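Long-range contacts in fumarate reductase iron-sulfur subunit (PDB 7D6V), which probably relays electrons through three iron-sulfur clusters from the flavoprotein subunit toward quinone in the mycobacterial succinate dehydrogenase Sdh1: residues V136-E141 and L180-L185; F142-E147 and E215-T220; L150-C155 and A169-H174. All coordinates share one frame; numbering follows the deposited sequence.

Contact 1 (V136-E141 and L180-L185); sequences VNRSQE and LDMHPL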
# COMPACT_ATOMS: atom_id res chain seq x y z
N VAL B 136 17.96 -1.07 9.03
CA VAL B 136 16.53 -1.26 8.80
C VAL B 136 16.11 -0.97 7.37
O VAL B 136 14.94 -1.20 7.04
CB VAL B 136 15.69 -0.41 9.77
CG1 VAL B 136 16.17 -0.60 11.20
CG2 VAL B 136 15.73 1.05 9.37
N ASN B 137 17.01 -0.48 6.51
CA ASN B 137 16.63 -0.13 5.15
C ASN B 137 16.09 -1.33 4.37
O ASN B 137 15.07 -1.22 3.66
CB ASN B 137 17.82 0.47 4.41
CG ASN B 137 18.03 1.93 4.74
OD1 ASN B 137 17.08 2.68 4.92
ND2 ASN B 137 19.29 2.34 4.82
N ARG B 138 16.75 -2.48 4.48
CA ARG B 138 16.37 -3.64 3.68
C ARG B 138 14.97 -4.12 4.02
O ARG B 138 14.18 -4.44 3.13
CB ARG B 138 17.38 -4.77 3.88
CG ARG B 138 18.71 -4.55 3.18
CD ARG B 138 19.43 -5.86 2.96
NE ARG B 138 20.01 -6.37 4.19
CZ ARG B 138 20.74 -7.48 4.26
NH1 ARG B 138 20.97 -8.19 3.16
NH2 ARG B 138 21.24 -7.88 5.42
N SER B 139 14.65 -4.18 5.31
CA SER B 139 13.31 -4.60 5.72
C SER B 139 12.28 -3.51 5.47
O SER B 139 11.11 -3.81 5.20
CB SER B 139 13.31 -5.01 7.19
OG SER B 139 13.98 -6.25 7.36
N GLN B 140 12.68 -2.24 5.56
CA GLN B 140 11.77 -1.15 5.26
C GLN B 140 11.33 -1.19 3.81
O GLN B 140 10.22 -0.77 3.48
CB GLN B 140 12.42 0.19 5.58
CG GLN B 140 12.23 0.63 7.01
CD GLN B 140 12.64 2.06 7.23
OE1 GLN B 140 13.39 2.63 6.43
NE2 GLN B 140 12.17 2.65 8.31
N GLU B 141 12.20 -1.67 2.91
CA GLU B 141 11.78 -1.83 1.52
C GLU B 141 10.63 -2.82 1.40
O GLU B 141 9.67 -2.59 0.67
CB GLU B 141 12.95 -2.28 0.65
CG GLU B 141 12.65 -2.14 -0.83
CD GLU B 141 13.31 -3.21 -1.67
OE1 GLU B 141 12.94 -3.36 -2.85
OE2 GLU B 141 14.22 -3.90 -1.15
N LEU B 180 11.46 -10.46 7.94
CA LEU B 180 11.67 -10.82 9.34
C LEU B 180 13.10 -11.30 9.60
O LEU B 180 13.63 -11.10 10.69
CB LEU B 180 10.67 -11.89 9.77
CG LEU B 180 9.25 -11.37 10.01
CD1 LEU B 180 8.28 -12.52 10.13
CD2 LEU B 180 9.21 -10.51 11.25
N ASP B 181 13.72 -11.94 8.60
CA ASP B 181 15.09 -12.41 8.74
C ASP B 181 16.09 -11.26 8.77
O ASP B 181 17.11 -11.34 9.46
CB ASP B 181 15.42 -13.38 7.61
CG ASP B 181 16.58 -14.29 7.94
OD1 ASP B 181 16.44 -15.12 8.86
OD2 ASP B 181 17.62 -14.21 7.26
N MET B 182 15.82 -10.19 8.03
CA MET B 182 16.71 -9.04 8.00
C MET B 182 16.39 -8.00 9.06
O MET B 182 17.06 -6.96 9.12
CB MET B 182 16.68 -8.39 6.61
CG MET B 182 17.43 -9.17 5.55
SD MET B 182 16.92 -8.76 3.88
CE MET B 182 17.41 -10.24 3.01
N HIS B 183 15.40 -8.25 9.91
CA HIS B 183 15.12 -7.35 11.02
C HIS B 183 16.28 -7.40 12.01
O HIS B 183 16.65 -8.48 12.47
CB HIS B 183 13.82 -7.75 11.71
CG HIS B 183 13.26 -6.69 12.62
ND1 HIS B 183 13.92 -6.26 13.75
CD2 HIS B 183 12.11 -5.99 12.56
CE1 HIS B 183 13.19 -5.33 14.35
NE2 HIS B 183 12.09 -5.15 13.64
N PRO B 184 16.88 -6.26 12.35
CA PRO B 184 18.05 -6.28 13.24
C PRO B 184 17.77 -6.78 14.64
O PRO B 184 18.71 -7.20 15.33
CB PRO B 184 18.51 -4.82 13.25
CG PRO B 184 17.34 -4.03 12.78
CD PRO B 184 16.60 -4.91 11.83
N LEU B 185 16.52 -6.76 15.10
CA LEU B 185 16.20 -7.13 16.47
C LEU B 185 15.42 -8.44 16.58
O LEU B 185 15.07 -8.84 17.69
CB LEU B 185 15.42 -6.01 17.15
CG LEU B 185 16.22 -4.75 17.47
CD1 LEU B 185 15.37 -3.74 18.20
CD2 LEU B 185 17.46 -5.08 18.27
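Met182 lies against one face of the Arg138 guanidinium, the two side chains crossing at about a right angle. Its CG stands 3.9 Å above the plane of the group, over the centre and nearest to CZ of Arg138, while Met182 SD approaches Arg138 NE at 3.9 Å. Met182 CE extends the overlap toward NH1. Beside this pair, Ser139 turns its hydroxyl to the Met182 backbone: OG is 3.4 Å from Met182 C and also packs on Met182 CB. Chi1 (-75°) sets the methionine CG anti to the carbonyl carbon, and beyond it the chain is extended, which brings SD and CE to the arginine. Farther along, Val136 CG1 meets Pro184 CG at 4.0 Å, a small apolar touch.

The polar ends are held from outside: Ser139 OG is hydrogen-bonded to Glu179 O, and Arg138 NH1 to Gly215 O of the membrane anchor subunit. Leu185 N bonds in the ring plane to His183 ND1, helping to fix the turn of the imidazole, which packs on Leu107 of subunit A. The arrangement is helix-to-loop packing, joining helix 133-142 to the chain leaving helix 171-181 where the iron-sulfur subunit meets both of its partner subunits.

Contact 2 (F142-E147 and E215-T220); sequences FRKCIE and EHIKIT. With SF4 (iron/sulfur cluster), chain F; F3S (Fe3-s4 cluster), chain G.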
# COMPACT_ATOMS: atom_id res chain seq x y z
N PHE B 142 10.72 -3.95 2.11
CA PHE B 142 9.66 -4.95 2.04
C PHE B 142 8.41 -4.52 2.80
O PHE B 142 7.33 -5.04 2.52
CB PHE B 142 10.15 -6.29 2.59
CG PHE B 142 11.45 -6.74 2.01
CD1 PHE B 142 11.72 -6.59 0.66
CD2 PHE B 142 12.42 -7.32 2.81
CE1 PHE B 142 12.92 -7.00 0.12
CE2 PHE B 142 13.62 -7.74 2.28
CZ PHE B 142 13.87 -7.58 0.94
N ARG B 143 8.54 -3.60 3.75
CA ARG B 143 7.34 -3.12 4.44
C ARG B 143 6.50 -2.19 3.59
O ARG B 143 5.45 -1.73 4.06
CB ARG B 143 7.72 -2.42 5.75
CG ARG B 143 8.52 -3.26 6.72
CD ARG B 143 7.63 -4.15 7.54
NE ARG B 143 6.91 -3.41 8.57
CZ ARG B 143 5.96 -3.94 9.34
NH1 ARG B 143 5.64 -5.22 9.19
NH2 ARG B 143 5.35 -3.20 10.24
N LYS B 144 6.91 -1.89 2.36
CA LYS B 144 6.11 -1.09 1.44
C LYS B 144 4.95 -1.86 0.84
O LYS B 144 4.13 -1.26 0.14
CB LYS B 144 6.99 -0.55 0.30
CG LYS B 144 7.83 0.66 0.66
CD LYS B 144 8.99 0.80 -0.30
CE LYS B 144 8.51 0.85 -1.74
NZ LYS B 144 9.48 0.22 -2.68
N CYS B 145 4.91 -3.16 1.05
CA CYS B 145 3.92 -4.03 0.42
C CYS B 145 2.42 -3.91 0.72
O CYS B 145 1.95 -4.38 1.76
CB CYS B 145 4.33 -5.49 0.57
SG CYS B 145 2.96 -6.67 0.52
N ILE B 146 1.67 -3.27 -0.18
CA ILE B 146 0.22 -3.25 -0.03
C ILE B 146 -0.28 -4.62 -0.47
O ILE B 146 0.01 -5.08 -1.57
CB ILE B 146 -0.42 -2.11 -0.85
CG1 ILE B 146 -0.21 -2.30 -2.35
CG2 ILE B 146 0.17 -0.78 -0.44
CD1 ILE B 146 -1.19 -1.54 -3.21
N GLU B 147 -1.00 -5.30 0.41
CA GLU B 147 -1.26 -6.71 0.15
C GLU B 147 -2.28 -6.85 -0.97
O GLU B 147 -3.45 -7.19 -0.74
CB GLU B 147 -1.72 -7.41 1.42
CG GLU B 147 -0.58 -7.68 2.38
CD GLU B 147 -1.03 -8.34 3.66
OE1 GLU B 147 -2.20 -8.14 4.05
OE2 GLU B 147 -0.22 -9.06 4.27
N GLU B 215 4.16 -1.59 -6.21
CA GLU B 215 5.05 -0.85 -5.32
C GLU B 215 6.50 -0.89 -5.78
O GLU B 215 7.34 -0.26 -5.13
CB GLU B 215 4.93 -1.39 -3.90
CG GLU B 215 3.55 -1.23 -3.30
CD GLU B 215 3.03 0.18 -3.41
OE1 GLU B 215 1.92 0.37 -3.94
OE2 GLU B 215 3.74 1.11 -2.96
N HIS B 216 6.79 -1.61 -6.86
CA HIS B 216 8.14 -1.68 -7.43
C HIS B 216 9.14 -2.22 -6.42
O HIS B 216 10.28 -1.76 -6.34
CB HIS B 216 8.58 -0.33 -7.98
CG HIS B 216 7.57 0.32 -8.87
ND1 HIS B 216 7.19 -0.24 -10.08
CD2 HIS B 216 6.85 1.45 -8.74
CE1 HIS B 216 6.28 0.54 -10.65
NE2 HIS B 216 6.06 1.57 -9.85
N ILE B 217 8.72 -3.21 -5.64
CA ILE B 217 9.62 -3.91 -4.74
C ILE B 217 10.43 -4.91 -5.55
O ILE B 217 9.89 -5.65 -6.38
CB ILE B 217 8.84 -4.61 -3.62
CG1 ILE B 217 7.90 -3.62 -2.92
CG2 ILE B 217 9.79 -5.25 -2.62
CD1 ILE B 217 6.97 -4.25 -1.93
N LYS B 218 11.75 -4.93 -5.32
CA LYS B 218 12.65 -5.86 -6.00
C LYS B 218 12.55 -7.22 -5.32
O LYS B 218 13.44 -7.67 -4.60
CB LYS B 218 14.07 -5.33 -5.98
CG LYS B 218 14.26 -4.00 -6.68
CD LYS B 218 14.08 -4.13 -8.17
CE LYS B 218 14.27 -2.79 -8.85
NZ LYS B 218 15.68 -2.33 -8.76
N ILE B 219 11.42 -7.90 -5.57
CA ILE B 219 11.09 -9.11 -4.82
C ILE B 219 12.14 -10.19 -5.05
O ILE B 219 12.65 -10.80 -4.10
CB ILE B 219 9.68 -9.60 -5.19
CG1 ILE B 219 8.66 -8.47 -5.03
CG2 ILE B 219 9.30 -10.81 -4.36
CD1 ILE B 219 7.30 -8.80 -5.55
N THR B 220 12.48 -10.45 -6.31
CA THR B 220 13.40 -11.54 -6.61
C THR B 220 14.83 -11.19 -6.20
O THR B 220 15.51 -12.00 -5.56
CB THR B 220 13.34 -11.89 -8.09
OG1 THR B 220 11.97 -12.01 -8.49
CG2 THR B 220 14.04 -13.21 -8.36
FE1 SF4 F . 3.03 -8.82 -4.11
FE2 SF4 F . 4.14 -6.04 -4.48
FE3 SF4 F . 2.84 -6.81 -1.87
FE4 SF4 F . 1.15 -6.47 -4.36
S1 SF4 F . 2.55 -5.25 -3.30
S2 SF4 F . 1.44 -8.03 -2.93
S3 SF4 F . 2.75 -7.26 -5.54
S4 SF4 F . 4.43 -7.60 -3.06
FE1 F3S G . 7.05 -16.12 -8.48
FE3 F3S G . 9.08 -14.36 -8.57
FE4 F3S G . 9.65 -16.89 -7.89
S1 F3S G . 7.54 -14.73 -10.14
S2 F3S G . 8.12 -18.09 -9.04
S3 F3S G . 8.31 -15.44 -6.69
S4 F3S G . 10.99 -15.49 -9.04
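Ile217 reaches across to Phe142, Lys144 and Cys145, and its branches divide the work. From CB, the CG2 methyl comes to the edge of the Phe142 ring, near its plane, with CD1 of the phenylalanine 4.0 Å away. The other branch starts at CG1, which is anti to the carbonyl carbon (chi1 -52°) and passes Lys144 NZ at 4.2 Å; the lysine and isoleucine chains slide past each other in opposite directions. At the tip, Ile217 CD1 packs on Cys145, 3.8 Å from its CB.

That cysteine is one of the ligands of the SF4 cluster: Cys145 SG binds iron FE3 at 2.4 Å. Lys144, bent at chi3 and chi4, makes a weak hydrogen bond from NZ to the carbonyl O of Glu215 (3.3 Å), whereas the Glu215 carboxylate is not in contact with the ammonium. Instead, Glu215 OE1 lies 3.7 Å from Ile146 CD1, with the two side chains at about a right angle.

Residues 142-147 link helix 133-142 to helix 150-154, while the segment 215-220 leads into helix 219-235. Phe142 also packs on Asn222 and Ala223 of that last helix, and Cys145 touches Arg172 and Met175 of helix 171-181.

Contact 3 (L150-C155 and A169-H174); sequences LCQNVC and AGPRFH. With F3S (Fe3-s4 cluster), chain G; SF4 (iron/sulfur cluster), chain F.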
# COMPACT_ATOMS: atom_id res chain seq x y z
N LEU B 150 -1.01 -9.49 -6.26
CA LEU B 150 -0.79 -9.65 -7.70
C LEU B 150 0.39 -10.56 -7.96
O LEU B 150 0.39 -11.34 -8.93
CB LEU B 150 -0.59 -8.28 -8.35
CG LEU B 150 -1.83 -7.40 -8.50
CD1 LEU B 150 -1.44 -6.01 -8.97
CD2 LEU B 150 -2.83 -8.02 -9.45
N CYS B 151 1.38 -10.51 -7.07
CA CYS B 151 2.55 -11.37 -7.18
C CYS B 151 2.08 -12.81 -7.01
O CYS B 151 2.46 -13.69 -7.78
CB CYS B 151 3.58 -11.01 -6.11
SG CYS B 151 3.01 -11.25 -4.41
N GLN B 152 1.26 -13.04 -5.98
CA GLN B 152 0.72 -14.37 -5.74
C GLN B 152 -0.11 -14.85 -6.92
O GLN B 152 -0.09 -16.04 -7.26
CB GLN B 152 -0.13 -14.36 -4.47
CG GLN B 152 0.56 -13.75 -3.26
CD GLN B 152 1.39 -14.76 -2.50
OE1 GLN B 152 2.60 -14.66 -2.44
NE2 GLN B 152 0.72 -15.74 -1.91
N ASN B 153 -0.86 -13.94 -7.54
CA ASN B 153 -1.67 -14.30 -8.69
C ASN B 153 -0.82 -14.72 -9.88
O ASN B 153 -1.14 -15.69 -10.57
CB ASN B 153 -2.57 -13.13 -9.07
CG ASN B 153 -3.44 -13.43 -10.27
OD1 ASN B 153 -4.33 -14.27 -10.21
ND2 ASN B 153 -3.20 -12.73 -11.37
N VAL B 154 0.27 -14.00 -10.14
CA VAL B 154 0.97 -14.20 -11.40
C VAL B 154 1.97 -15.35 -11.33
O VAL B 154 2.34 -15.92 -12.36
CB VAL B 154 1.66 -12.89 -11.84
CG1 VAL B 154 2.83 -12.59 -10.95
CG2 VAL B 154 2.08 -12.96 -13.30
N CYS B 155 2.46 -15.65 -10.13
CA CYS B 155 3.44 -16.73 -9.95
C CYS B 155 2.96 -17.99 -10.65
O CYS B 155 1.80 -18.38 -10.49
CB CYS B 155 3.67 -17.00 -8.47
SG CYS B 155 4.87 -18.31 -8.13
N ALA B 169 4.42 -20.97 -0.39
CA ALA B 169 3.78 -19.84 0.27
C ALA B 169 3.53 -18.68 -0.70
O ALA B 169 2.58 -17.91 -0.50
CB ALA B 169 4.62 -19.36 1.44
N GLY B 170 4.36 -18.54 -1.72
CA GLY B 170 4.21 -17.47 -2.67
C GLY B 170 5.23 -16.37 -2.47
O GLY B 170 5.90 -16.29 -1.44
N PRO B 171 5.38 -15.51 -3.48
CA PRO B 171 6.37 -14.42 -3.37
C PRO B 171 6.15 -13.50 -2.19
O PRO B 171 7.13 -13.10 -1.54
CB PRO B 171 6.19 -13.66 -4.70
CG PRO B 171 4.98 -14.25 -5.36
CD PRO B 171 4.81 -15.61 -4.83
N ARG B 172 4.90 -13.15 -1.87
CA ARG B 172 4.65 -12.18 -0.81
C ARG B 172 5.14 -12.69 0.53
O ARG B 172 5.76 -11.95 1.30
CB ARG B 172 3.16 -11.84 -0.75
CG ARG B 172 2.81 -10.65 0.13
CD ARG B 172 2.37 -11.10 1.52
NE ARG B 172 2.23 -9.99 2.45
CZ ARG B 172 3.24 -9.37 3.05
NH1 ARG B 172 3.01 -8.37 3.88
NH2 ARG B 172 4.49 -9.75 2.81
N PHE B 173 4.91 -13.97 0.82
CA PHE B 173 5.23 -14.48 2.15
C PHE B 173 6.67 -14.94 2.28
O PHE B 173 7.22 -14.89 3.38
CB PHE B 173 4.24 -15.58 2.50
CG PHE B 173 2.84 -15.06 2.64
CD1 PHE B 173 2.48 -14.31 3.74
CD2 PHE B 173 1.92 -15.26 1.63
CE1 PHE B 173 1.22 -13.81 3.86
CE2 PHE B 173 0.65 -14.76 1.75
CZ PHE B 173 0.30 -14.03 2.86
N HIS B 174 7.32 -15.32 1.18
CA HIS B 174 8.76 -15.47 1.23
C HIS B 174 9.45 -14.12 1.38
O HIS B 174 10.48 -14.01 2.06
CB HIS B 174 9.26 -16.22 -0.00
CG HIS B 174 8.95 -17.68 0.03
ND1 HIS B 174 9.58 -18.55 0.90
CD2 HIS B 174 8.08 -18.43 -0.68
CE1 HIS B 174 9.11 -19.77 0.72
NE2 HIS B 174 8.20 -19.73 -0.23
FE1 F3S G . 7.05 -16.12 -8.48
FE3 F3S G . 9.08 -14.36 -8.57
FE4 F3S G . 9.65 -16.89 -7.89
S1 F3S G . 7.54 -14.73 -10.14
S2 F3S G . 8.12 -18.09 -9.04
S3 F3S G . 8.31 -15.44 -6.69
S4 F3S G . 10.99 -15.49 -9.04
FE1 SF4 F . 3.03 -8.82 -4.11
FE2 SF4 F . 4.14 -6.04 -4.48
FE3 SF4 F . 2.84 -6.81 -1.87
FE4 SF4 F . 1.15 -6.47 -4.36
S1 SF4 F . 2.55 -5.25 -3.30
S2 SF4 F . 1.44 -8.03 -2.93
S3 SF4 F . 2.75 -7.26 -5.54
S4 SF4 F . 4.43 -7.60 -3.06
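Gln152 grips the start of helix 171-181 with both ends of its amide. OE1 accepts the backbone N-H of Arg172 at 2.8 Å, the donor tilted 23° from the carbonyl plane. NE2 donates almost straight to Ala169 O over 3.2 Å, on a lone pair of that carbonyl. A bend at chi2 (-87°) brings CD toward the helix start. Asn108 OD1 takes a further hydrogen bond from NE2, so the rotation of the amide is well defined, and the amino end of the helix would probably favour an oxygen at the OE1 position.

Close beside the amide, the Pro171 ring packs on Cys151, the neighbour of Gln152 in helix 150-154: CG of the proline lies 3.6 Å from Cys151 CB, and Arg172 CB touches Cys151 SG. This sulfur binds iron FE1 of the SF4 cluster. On its other flank Pro171 faces the F3S cluster, CB to sulfur S3 at 3.4 Å.

The contact is looser at its margins, although every touching residue is buried. Cys155 CB comes no nearer to Pro171 than 4.1 Å, at CD, its SG lying beside the F3S cluster. The Phe173 ring offers its edge to Gln152 NE2, CD2 at 3.8 Å, with ring and amide planes 86° apart; CD of Arg172 sits over one ring face.

Helix 150-154 thus abuts the amino end of helix 171-181 between two clusters. Helix 107-112 packs on both Gln152 and Phe173, and strand 70-72 touches helix 150-154 through Pro70.

Contact 3 lies nearest the chain centre and is fully buried; contact 2 is partly buried, with His216 exposed; contact 1, about 20 Å from the chain centre, is buried too, with partner subunits around it. Contacts 2 and 3 both touch the SF4 and F3S clusters and are joined by a salt bridge between Glu147 and Arg172. Contacts 1 and 3 share helix 171-181, at its two ends. Contact 1 meets contact 2 where Met182 SD packs on Phe142 CE2. Amide hydrogen bonds dominate contact 3, apolar packing with one weak hydrogen bond contact 2, and methionine-guanidinium packing contact 1. In contacts 2 and 3 a cysteine sulfur also binds the SF4 cluster, whereas contact 1 holds no cluster.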